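Local coordinates for Thiol:disulfide interchange protein DsbL (Escherichia coli, PDB 3C7M) that donates its disulfide bond to other proteins in the periplasm, working with DsbI to form an essential disulfide in the arylsulfate sulfotransferase AssT, at residues I84-D88 and A89-F93; K95-F98 and A99-A103; Q145-L148 and E149-A153; A153-D156 and V157-Q161. All blocks are in the same frame, centred on the assembly; numbering follows the deposited sequence. Where two conformers were deposited one is given.

Contact 1: residues I84-D88 and A89-F93; sequences ISLFD and ANSQF
D88 and N90 meet where the loop after helix 65-81 turns into helix 92-106. A89, one residue past D88, is a second-position residue of the type I turn D88-S91, where a small side chain pointing away from the preceding loop is easily placed. At N90 the backbone N donates to D88 OD1 over 2.7 Å, a nearly straight bond of 165° that uses the anti lone pair of that oxygen and forms an Asx turn. The carboxylate can reach forward because its CG lies anti to the backbone N of D88 (chi1 -166°), beside its own carbonyl carbon. A water also donates to D88 OD1, so two donors grip this oxygen. The turn closes at S91, whose N donates to D88 O (3.0 Å). I84 CG2 packs against the S91 backbone, 3.9 Å from S91 N, while S91 CB rests 3.3 Å from the carbonyl O of S85, whose OG accepts from F87 N in an ST turn. The hydroxyl of S91 caps the N of K94 and also bonds D79, whose carboxylate takes the N-H groups of Q92 and F93 as well. F93 then turns its ring back to the loop: its CD2 lies 4.1 Å from L86 CB, and both apolar side chains are buried against P55. Two successive type I turns, the second carrying an Asx turn at D88-N90, lead into a serine N-cap and make this a helix-entry loop, here starting a helix of the DsbA-like helical region.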
loop_
_atom_site.group_PDB
_atom_site.type_symbol
_atom_site.label_atom_id
_atom_site.label_comp_id
_atom_site.label_asym_id
_atom_site.label_seq_id
_atom_site.Cartn_x
_atom_site.Cartn_y
_atom_site.Cartn_z
ATOM N N ILE A 84 0.819 2.857 -16.106
ATOM C CA ILE A 84 2.127 2.856 -15.453
ATOM C C ILE A 84 2.116 1.938 -14.236
ATOM O O ILE A 84 1.273 2.081 -13.340
ATOM C CB ILE A 84 2.566 4.297 -15.049
ATOM C CG1 ILE A 84 2.668 5.193 -16.292
ATOM C CG2 ILE A 84 3.902 4.275 -14.289
ATOM C CD1 ILE A 84 2.814 6.679 -15.995
ATOM N N SER A 85 3.057 0.999 -14.214
ATOM C CA SER A 85 3.254 0.104 -13.079
ATOM C C SER A 85 3.631 0.893 -11.827
ATOM O O SER A 85 4.342 1.894 -11.906
ATOM C CB SER A 85 4.351 -0.910 -13.404
ATOM O OG SER A 85 4.835 -1.533 -12.233
ATOM N N LEU A 86 3.167 0.430 -10.670
ATOM C CA LEU A 86 3.425 1.145 -9.413
ATOM C C LEU A 86 4.882 1.034 -8.936
ATOM O O LEU A 86 5.267 1.657 -7.947
ATOM C CB LEU A 86 2.436 0.709 -8.326
ATOM C CG LEU A 86 0.948 0.896 -8.660
ATOM C CD1 LEU A 86 0.084 0.405 -7.521
ATOM C CD2 LEU A 86 0.599 2.349 -8.991
ATOM N N PHE A 87 5.687 0.257 -9.662
ATOM C CA PHE A 87 7.118 0.123 -9.364
ATOM C C PHE A 87 7.994 0.780 -10.410
ATOM O O PHE A 87 9.217 0.806 -10.270
ATOM C CB PHE A 87 7.485 -1.345 -9.226
ATOM C CG PHE A 87 6.650 -2.058 -8.231
ATOM C CD1 PHE A 87 6.863 -1.858 -6.872
ATOM C CD2 PHE A 87 5.621 -2.891 -8.645
ATOM C CE1 PHE A 87 6.073 -2.493 -5.931
ATOM C CE2 PHE A 87 4.825 -3.525 -7.722
ATOM C CZ PHE A 87 5.054 -3.328 -6.355
ATOM N N ASP A 88 7.356 1.308 -11.449
ATOM C CA ASP A 88 8.043 2.007 -12.534
ATOM C C ASP A 88 8.695 3.287 -12.031
ATOM O O ASP A 88 8.190 3.938 -11.104
ATOM C CB ASP A 88 7.053 2.324 -13.663
ATOM C CG ASP A 88 7.736 2.744 -14.949
ATOM O OD1 ASP A 88 8.170 3.911 -15.048
ATOM O OD2 ASP A 88 7.815 1.909 -15.876
ATOM N N ALA A 89 9.819 3.640 -12.651
ATOM C CA ALA A 89 10.539 4.865 -12.333
ATOM C C ALA A 89 9.661 6.102 -12.512
ATOM O O ALA A 89 9.878 7.118 -11.850
ATOM C CB ALA A 89 11.799 4.972 -13.182
ATOM N N ASN A 90 8.662 5.996 -13.387
ATOM C CA ASN A 90 7.741 7.097 -13.659
ATOM C C ASN A 90 6.459 7.070 -12.818
ATOM O O ASN A 90 5.588 7.914 -13.010
ATOM C CB ASN A 90 7.374 7.149 -15.147
ATOM C CG ASN A 90 8.579 7.370 -16.046
ATOM O OD1 ASN A 90 9.399 8.261 -15.809
ATOM N ND2 ASN A 90 8.687 6.560 -17.094
ATOM N N SER A 91 6.334 6.111 -11.903
ATOM C CA SER A 91 5.147 6.044 -11.035
ATOM C C SER A 91 5.128 7.195 -10.038
ATOM O O SER A 91 6.058 7.358 -9.240
ATOM C CB SER A 91 5.069 4.705 -10.301
ATOM O OG SER A 91 4.149 4.742 -9.209
ATOM N N GLN A 92 4.075 8.002 -10.107
ATOM C CA GLN A 92 3.895 9.104 -9.167
ATOM C C GLN A 92 3.592 8.593 -7.757
ATOM O O GLN A 92 4.071 9.158 -6.772
ATOM C CB GLN A 92 2.820 10.064 -9.668
ATOM C CG GLN A 92 3.273 10.855 -10.895
ATOM C CD GLN A 92 2.215 11.814 -11.394
ATOM O OE1 GLN A 92 1.253 11.408 -12.049
ATOM N NE2 GLN A 92 2.390 13.097 -11.096
ATOM N N PHE A 93 2.818 7.515 -7.664
ATOM C CA PHE A 93 2.552 6.897 -6.364
ATOM C C PHE A 93 3.860 6.491 -5.696
ATOM O O PHE A 93 4.085 6.802 -4.524
ATOM C CB PHE A 93 1.621 5.686 -6.499
ATOM C CG PHE A 93 1.637 4.775 -5.300
ATOM C CD1 PHE A 93 1.016 5.155 -4.114
ATOM C CD2 PHE A 93 2.278 3.540 -5.356
ATOM C CE1 PHE A 93 1.023 4.325 -3.008
ATOM C CE2 PHE A 93 2.288 2.694 -4.252
ATOM C CZ PHE A 93 1.662 3.089 -3.071
HETATM O O HOH W 1 8.572 6.207 -9.315
HETATM O O HOH W 2 8.215 3.995 -17.776
#

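Contact 2: residues K95-F98 and A99-A103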
loop_
_atom_site.group_PDB
_atom_site.type_symbol
_atom_site.label_atom_id
_atom_site.label_comp_id
_atom_site.label_asym_id
_atom_site.label_seq_id
_atom_site.Cartn_x
_atom_site.Cartn_y
_atom_site.Cartn_z
ATOM N N LYS A 95 6.853 7.613 -6.105
ATOM C CA LYS A 95 7.615 8.782 -5.692
ATOM C C LYS A 95 7.076 9.363 -4.392
ATOM O O LYS A 95 7.848 9.667 -3.475
ATOM C CB LYS A 95 7.606 9.836 -6.795
ATOM C CG LYS A 95 8.406 9.427 -8.024
ATOM C CD LYS A 95 8.338 10.479 -9.114
ATOM C CE LYS A 95 9.111 10.044 -10.354
ATOM N NZ LYS A 95 8.969 11.059 -11.444
ATOM N N ALA A 96 5.755 9.515 -4.308
ATOM C CA ALA A 96 5.152 10.033 -3.086
ATOM C C ALA A 96 5.370 9.095 -1.903
ATOM O O ALA A 96 5.704 9.546 -0.800
ATOM C CB ALA A 96 3.665 10.302 -3.280
ATOM N N LYS A 97 5.191 7.792 -2.132
ATOM C CA LYS A 97 5.322 6.804 -1.063
ATOM C C LYS A 97 6.713 6.845 -0.444
ATOM O O LYS A 97 6.857 6.905 0.773
ATOM C CB LYS A 97 5.001 5.403 -1.581
ATOM C CG LYS A 97 5.137 4.310 -0.520
ATOM C CD LYS A 97 4.798 2.910 -1.060
ATOM C CE LYS A 97 5.566 2.573 -2.325
ATOM N NZ LYS A 97 5.595 1.093 -2.604
ATOM N N PHE A 98 7.741 6.856 -1.285
ATOM C CA PHE A 98 9.087 6.887 -0.736
ATOM C C PHE A 98 9.469 8.228 -0.135
ATOM O O PHE A 98 10.271 8.270 0.810
ATOM C CB PHE A 98 10.112 6.349 -1.727
ATOM C CG PHE A 98 10.112 4.855 -1.794
ATOM C CD1 PHE A 98 10.671 4.105 -0.761
ATOM C CD2 PHE A 98 9.509 4.197 -2.854
ATOM C CE1 PHE A 98 10.645 2.720 -0.800
ATOM C CE2 PHE A 98 9.494 2.810 -2.906
ATOM C CZ PHE A 98 10.070 2.076 -1.881
ATOM N N ALA A 99 8.871 9.306 -0.641
ATOM C CA ALA A 99 9.083 10.624 -0.048
ATOM C C ALA A 99 8.541 10.655 1.380
ATOM O O ALA A 99 9.189 11.199 2.281
ATOM C CB ALA A 99 8.437 11.707 -0.890
ATOM N N TYR A 100 7.357 10.074 1.588
ATOM C CA TYR A 100 6.790 10.016 2.935
ATOM C C TYR A 100 7.585 9.110 3.854
ATOM O O TYR A 100 7.811 9.454 5.006
ATOM C CB TYR A 100 5.316 9.589 2.918
ATOM C CG TYR A 100 4.398 10.688 2.444
ATOM C CD1 TYR A 100 4.426 11.952 3.033
ATOM C CD2 TYR A 100 3.494 10.463 1.414
ATOM C CE1 TYR A 100 3.576 12.972 2.594
ATOM C CE2 TYR A 100 2.646 11.465 0.970
ATOM C CZ TYR A 100 2.687 12.720 1.567
ATOM O OH TYR A 100 1.838 13.712 1.113
ATOM N N TYR A 101 8.004 7.951 3.356
ATOM C CA TYR A 101 8.813 7.069 4.177
ATOM C C TYR A 101 10.110 7.771 4.597
ATOM O O TYR A 101 10.483 7.727 5.770
ATOM C CB TYR A 101 9.166 5.799 3.410
ATOM C CG TYR A 101 8.117 4.706 3.325
ATOM C CD1 TYR A 101 7.234 4.435 4.383
ATOM C CD2 TYR A 101 8.065 3.894 2.198
ATOM C CE1 TYR A 101 6.302 3.388 4.288
ATOM C CE2 TYR A 101 7.153 2.863 2.094
ATOM C CZ TYR A 101 6.278 2.609 3.139
ATOM O OH TYR A 101 5.377 1.568 3.031
ATOM N N ALA A 102 10.782 8.421 3.645
ATOM C CA ALA A 102 12.039 9.119 3.952
ATOM C C ALA A 102 11.811 10.254 4.944
ATOM O O ALA A 102 12.558 10.399 5.915
ATOM C CB ALA A 102 12.712 9.628 2.687
ATOM N N ALA A 103 10.773 11.053 4.711
ATOM C CA ALA A 103 10.484 12.181 5.596
ATOM C C ALA A 103 10.182 11.707 7.014
ATOM O O ALA A 103 10.786 12.181 7.969
ATOM C CB ALA A 103 9.332 13.030 5.040
#
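K95-F98 and A99-A103 are consecutive turns of one regular alpha helix, joined by four i to i+4 bonds in which the N-H groups of A99, Y100, Y101 and A102 donate to the carbonyls of K95, A96, K97 and F98. Alanine at A99 and A102 keeps the helix surface slim, A99 CB lying just 3.3 Å from K95 O. Y101 carries the side-chain contact. Its edge is directed at the face of F98 in an offset edge-to-face pair, with centroids 5.8 Å apart and planes at 67°; F98 CD1 lies near the Y101 plane, 3.9 Å from Y101 CD2. On K97, CG stands anti to the backbone N (chi1 179°), which lays the aliphatic chain alongside Y101 and brings CG to 3.6 Å from Y101 CE2. A long lysine suits this buried position, since its methylenes pack on the ring while NZ makes a weak, long ion pair with D36. The Y101 hydroxyl bonds D36 too, and its ring stacks on Y33, the residue right after C32 of the redox-active pair. Y100 stacks on F120 of helix 117-128 and touches helix 65-81, while K97 and Y101 lie against strand 20-25; the helix thus packs against all three.

Contact 3: residues Q145-L148 and E149-A153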
loop_
_atom_site.group_PDB
_atom_site.type_symbol
_atom_site.label_atom_id
_atom_site.label_comp_id
_atom_site.label_asym_id
_atom_site.label_seq_id
_atom_site.Cartn_x
_atom_site.Cartn_y
_atom_site.Cartn_z
ATOM N N GLN A 145 -12.598 8.290 -4.926
ATOM C CA GLN A 145 -13.464 8.062 -3.773
ATOM C C GLN A 145 -13.783 6.576 -3.550
ATOM O O GLN A 145 -13.863 6.132 -2.405
ATOM C CB GLN A 145 -14.725 8.931 -3.864
ATOM C CG GLN A 145 -14.432 10.436 -3.710
ATOM C CD GLN A 145 -13.782 10.788 -2.375
ATOM O OE1 GLN A 145 -14.231 10.347 -1.309
ATOM N NE2 GLN A 145 -12.722 11.595 -2.426
ATOM N N GLU A 146 -13.966 5.829 -4.641
ATOM C CA GLU A 146 -14.188 4.378 -4.582
ATOM C C GLU A 146 -12.987 3.674 -3.945
ATOM O O GLU A 146 -13.149 2.789 -3.103
ATOM C CB GLU A 146 -14.429 3.804 -5.984
ATOM C CG GLU A 146 -15.763 4.166 -6.638
ATOM C CD GLU A 146 -15.758 3.929 -8.147
ATOM O OE1 GLU A 146 -15.253 2.876 -8.593
ATOM O OE2 GLU A 146 -16.260 4.797 -8.891
ATOM N N THR A 147 -11.783 4.077 -4.351
ATOM C CA THR A 147 -10.546 3.525 -3.796
ATOM C C THR A 147 -10.497 3.759 -2.288
ATOM O O THR A 147 -10.225 2.834 -1.519
ATOM C CB THR A 147 -9.311 4.139 -4.495
ATOM O OG1 THR A 147 -9.318 3.764 -5.884
ATOM C CG2 THR A 147 -8.009 3.656 -3.864
ATOM N N LEU A 148 -10.782 4.987 -1.861
ATOM C CA LEU A 148 -10.768 5.318 -0.437
ATOM C C LEU A 148 -11.784 4.480 0.342
ATOM O O LEU A 148 -11.513 4.046 1.469
ATOM C CB LEU A 148 -10.990 6.823 -0.231
ATOM C CG LEU A 148 -9.820 7.703 -0.678
ATOM C CD1 LEU A 148 -10.241 9.154 -0.645
ATOM C CD2 LEU A 148 -8.571 7.485 0.189
ATOM N N GLU A 149 -12.935 4.232 -0.272
ATOM C CA GLU A 149 -13.956 3.382 0.318
ATOM C C GLU A 149 -13.461 1.938 0.470
ATOM O O GLU A 149 -13.615 1.342 1.536
ATOM C CB GLU A 149 -15.241 3.453 -0.518
ATOM C CG GLU A 149 -16.357 2.516 -0.070
ATOM C CD GLU A 149 -17.148 3.024 1.118
ATOM O OE1 GLU A 149 -16.688 3.938 1.834
ATOM O OE2 GLU A 149 -18.247 2.486 1.343
ATOM N N LYS A 150 -12.839 1.397 -0.576
ATOM C CA LYS A 150 -12.269 0.045 -0.498
ATOM C C LYS A 150 -11.253 -0.086 0.640
ATOM O O LYS A 150 -11.221 -1.098 1.365
ATOM C CB LYS A 150 -11.605 -0.335 -1.823
ATOM C CG LYS A 150 -12.586 -0.638 -2.923
ATOM C CD LYS A 150 -11.868 -0.975 -4.215
ATOM C CE LYS A 150 -12.827 -1.581 -5.237
ATOM N NZ LYS A 150 -14.204 -0.998 -5.187
ATOM N N TRP A 151 -10.415 0.936 0.792
ATOM C CA TRP A 151 -9.345 0.895 1.774
ATOM C C TRP A 151 -9.822 0.965 3.222
ATOM O O TRP A 151 -9.024 0.793 4.144
ATOM C CB TRP A 151 -8.335 2.003 1.508
ATOM C CG TRP A 151 -7.566 1.829 0.246
ATOM C CD1 TRP A 151 -7.603 0.761 -0.616
ATOM C CD2 TRP A 151 -6.607 2.741 -0.289
ATOM N NE1 TRP A 151 -6.736 0.967 -1.663
ATOM C CE2 TRP A 151 -6.107 2.173 -1.484
ATOM C CE3 TRP A 151 -6.128 3.992 0.116
ATOM C CZ2 TRP A 151 -5.146 2.813 -2.278
ATOM C CZ3 TRP A 151 -5.178 4.632 -0.675
ATOM C CH2 TRP A 151 -4.691 4.039 -1.857
ATOM N N LYS A 152 -11.117 1.197 3.427
ATOM C CA LYS A 152 -11.663 1.159 4.787
ATOM C C LYS A 152 -11.486 -0.230 5.400
ATOM O O LYS A 152 -11.415 -0.360 6.619
ATOM C CB LYS A 152 -13.142 1.548 4.804
ATOM C CG LYS A 152 -13.434 2.957 4.305
ATOM C CD LYS A 152 -12.936 4.027 5.270
ATOM C CE LYS A 152 -13.299 5.405 4.757
ATOM N NZ LYS A 152 -13.119 6.464 5.792
ATOM N N ALA A 153 -11.373 -1.248 4.544
ATOM C CA ALA A 153 -11.211 -2.636 4.978
ATOM C C ALA A 153 -9.844 -2.909 5.601
ATOM O O ALA A 153 -9.633 -3.970 6.187
ATOM C CB ALA A 153 -11.465 -3.587 3.794
HETATM O O HOH W 3 -15.810 1.031 -3.341
#
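The last turns of helix 142-150, where regular bonding gives way to the link toward helix 154-161, hold a threonine methyl over a tryptophan. T147 and W151 run alongside each other from positions four residues apart. T147 CG2 sits 3.7 Å from the centroid of the six-membered ring of W151, 26° off its normal, in a CH-pi contact over one face. The branch of the threonine suits this place: CG2 is anti to the backbone N and reaches the indole, whereas OG1, beside that N (chi1 -64°), bonds N77 and A143 O. The same face also lies under T147 O, which is 3.3 Å from W151 CG and accepts from W151 N (3.0 Å). L148 adds a looser apolar touch, CD2 to W151 CE3 at 4.3 Å. On the solvent side E146 O accepts from K150 N (2.9 Å), and a water donating to that carbonyl is also weakly bound by K150 NZ. K152 makes a salt bridge with E59. W151 meets F56 and touches I76, while T147 and L148 pack on A73. The arrangement is an amphipathic helix end, its apolar side set against helix 65-81 and strand 52-57 and its charged side to solvent.

Contact 4: residues A153-D156 and V157-Q161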
loop_
_atom_site.group_PDB
_atom_site.type_symbol
_atom_site.label_atom_id
_atom_site.label_comp_id
_atom_site.label_asym_id
_atom_site.label_seq_id
_atom_site.Cartn_x
_atom_site.Cartn_y
_atom_site.Cartn_z
ATOM N N ALA A 153 -11.373 -1.248 4.544
ATOM C CA ALA A 153 -11.211 -2.636 4.978
ATOM C C ALA A 153 -9.844 -2.909 5.601
ATOM O O ALA A 153 -9.633 -3.970 6.187
ATOM C CB ALA A 153 -11.465 -3.587 3.794
ATOM N N SER A 154 -8.921 -1.953 5.472
ATOM C CA SER A 154 -7.561 -2.098 5.995
ATOM C C SER A 154 -7.534 -2.256 7.509
ATOM O O SER A 154 -6.712 -2.993 8.053
ATOM C CB SER A 154 -6.706 -0.894 5.596
ATOM O OG SER A 154 -6.609 -0.781 4.184
ATOM N N TYR A 155 -8.450 -1.570 8.184
ATOM C CA TYR A 155 -8.442 -1.528 9.636
ATOM C C TYR A 155 -8.615 -2.920 10.228
ATOM O O TYR A 155 -7.842 -3.330 11.089
ATOM C CB TYR A 155 -9.521 -0.565 10.122
ATOM C CG TYR A 155 -9.592 -0.371 11.624
ATOM C CD1 TYR A 155 -10.378 -1.207 12.421
ATOM C CD2 TYR A 155 -8.897 0.667 12.242
ATOM C CE1 TYR A 155 -10.465 -1.005 13.807
ATOM C CE2 TYR A 155 -8.978 0.870 13.620
ATOM C CZ TYR A 155 -9.760 0.028 14.393
ATOM O OH TYR A 155 -9.839 0.230 15.763
ATOM N N ASP A 156 -9.615 -3.647 9.742
ATOM C CA ASP A 156 -9.891 -4.979 10.276
ATOM C C ASP A 156 -8.824 -5.989 9.875
ATOM O O ASP A 156 -8.519 -6.912 10.630
ATOM C CB ASP A 156 -11.293 -5.438 9.884
ATOM C CG ASP A 156 -12.386 -4.698 10.656
ATOM O OD1 ASP A 156 -12.104 -4.203 11.769
ATOM O OD2 ASP A 156 -13.522 -4.627 10.151
ATOM N N VAL A 157 -8.223 -5.802 8.710
ATOM C CA VAL A 157 -7.138 -6.702 8.304
ATOM C C VAL A 157 -5.887 -6.462 9.161
ATOM O O VAL A 157 -5.192 -7.409 9.572
ATOM C CB VAL A 157 -6.827 -6.550 6.798
ATOM C CG1 VAL A 157 -5.567 -7.336 6.410
ATOM C CG2 VAL A 157 -8.022 -7.025 5.965
ATOM N N ALA A 158 -5.601 -5.192 9.434
ATOM C CA ALA A 158 -4.428 -4.817 10.220
ATOM C C ALA A 158 -4.427 -5.382 11.649
ATOM O O ALA A 158 -3.369 -5.489 12.267
ATOM C CB ALA A 158 -4.254 -3.294 10.238
ATOM N N LYS A 159 -5.607 -5.729 12.160
ATOM C CA LYS A 159 -5.755 -6.282 13.518
ATOM C C LYS A 159 -5.070 -7.620 13.733
ATOM O O LYS A 159 -4.650 -7.942 14.853
ATOM C CB LYS A 159 -7.230 -6.502 13.843
ATOM C CG LYS A 159 -8.040 -5.254 14.031
ATOM C CD LYS A 159 -9.479 -5.652 14.254
ATOM C CE LYS A 159 -10.350 -4.448 14.502
ATOM N NZ LYS A 159 -11.743 -4.879 14.764
ATOM N N ILE A 160 -4.994 -8.418 12.672
ATOM C CA ILE A 160 -4.550 -9.801 12.789
ATOM C C ILE A 160 -3.074 -9.889 13.159
ATOM O O ILE A 160 -2.716 -10.531 14.151
ATOM C CB ILE A 160 -4.872 -10.593 11.511
ATOM C CG1 ILE A 160 -6.383 -10.735 11.379
ATOM C CG2 ILE A 160 -4.230 -11.977 11.554
ATOM C CD1 ILE A 160 -6.920 -10.326 10.063
ATOM N N GLN A 161 -2.219 -9.232 12.377
ATOM C CA GLN A 161 -0.781 -9.277 12.640
ATOM C C GLN A 161 -0.070 -7.975 12.265
ATOM O O GLN A 161 1.128 -7.961 11.981
ATOM C CB GLN A 161 -0.144 -10.506 11.962
ATOM C CG GLN A 161 -0.445 -10.651 10.464
ATOM C CD GLN A 161 0.607 -9.990 9.604
ATOM O OE1 GLN A 161 1.779 -10.379 9.628
ATOM N NE2 GLN A 161 0.202 -8.979 8.843
#
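An all-extended chain beyond CG (chi2, chi3 and chi4 near 180°) carries the amine of K159 back along the helix, while D156 keeps its CG beside the backbone N (chi1 -73°); the two side chains therefore run alongside each other. K159 NZ donates to D156 OD1 in a salt bridge of 3.1 Å, approaching from above the carboxylate plane. The i to i+3 spacing suits a charged pair on this outward face. Y155, the neighbour of D156 and one turn before K159, joins them: its CE1 is 3.5 Å from K159 CE, and D156 OD1 lies at the edge of the ring, in its plane. A158 N donates to S154 O over 2.8 Å, but V157 N to A153 O is weak at 3.4 Å, and K159 N bonds Y155 O and D156 O only weakly. On the inner face V157, a compact branched residue, has CG2 3.5 Å from A153 O and packs on V24, A165 and V167, while S154 OG, with one proton to give, lies between the carbonyls of W151 and H57. This is an amphipathic helix laid on the central sheet of the thioredoxin fold, with a salt bridge on its outer face.

Contacts 1 and 2 follow one another on the way into and along helix 92-106 and touch where A89 O meets the K95 side chain. Contacts 3 and 4 share A153 and pass from helix 142-150 to helix 154-161. Contact 4 lies across the centre of the chain from contacts 1 and 2. Contact 3 is mainly a surface contact; the other three are partly buried. Their chemistry follows: contact 1 relies on turn and capping bonds, contact 2 on aromatic packing close to the redox-active cysteines, contact 3 on a methyl-indole contact, and contact 4 on a surface ion pair. Helix 65-81 borders contacts 1, 2 and 3, whereas contact 4 rests on the sheet.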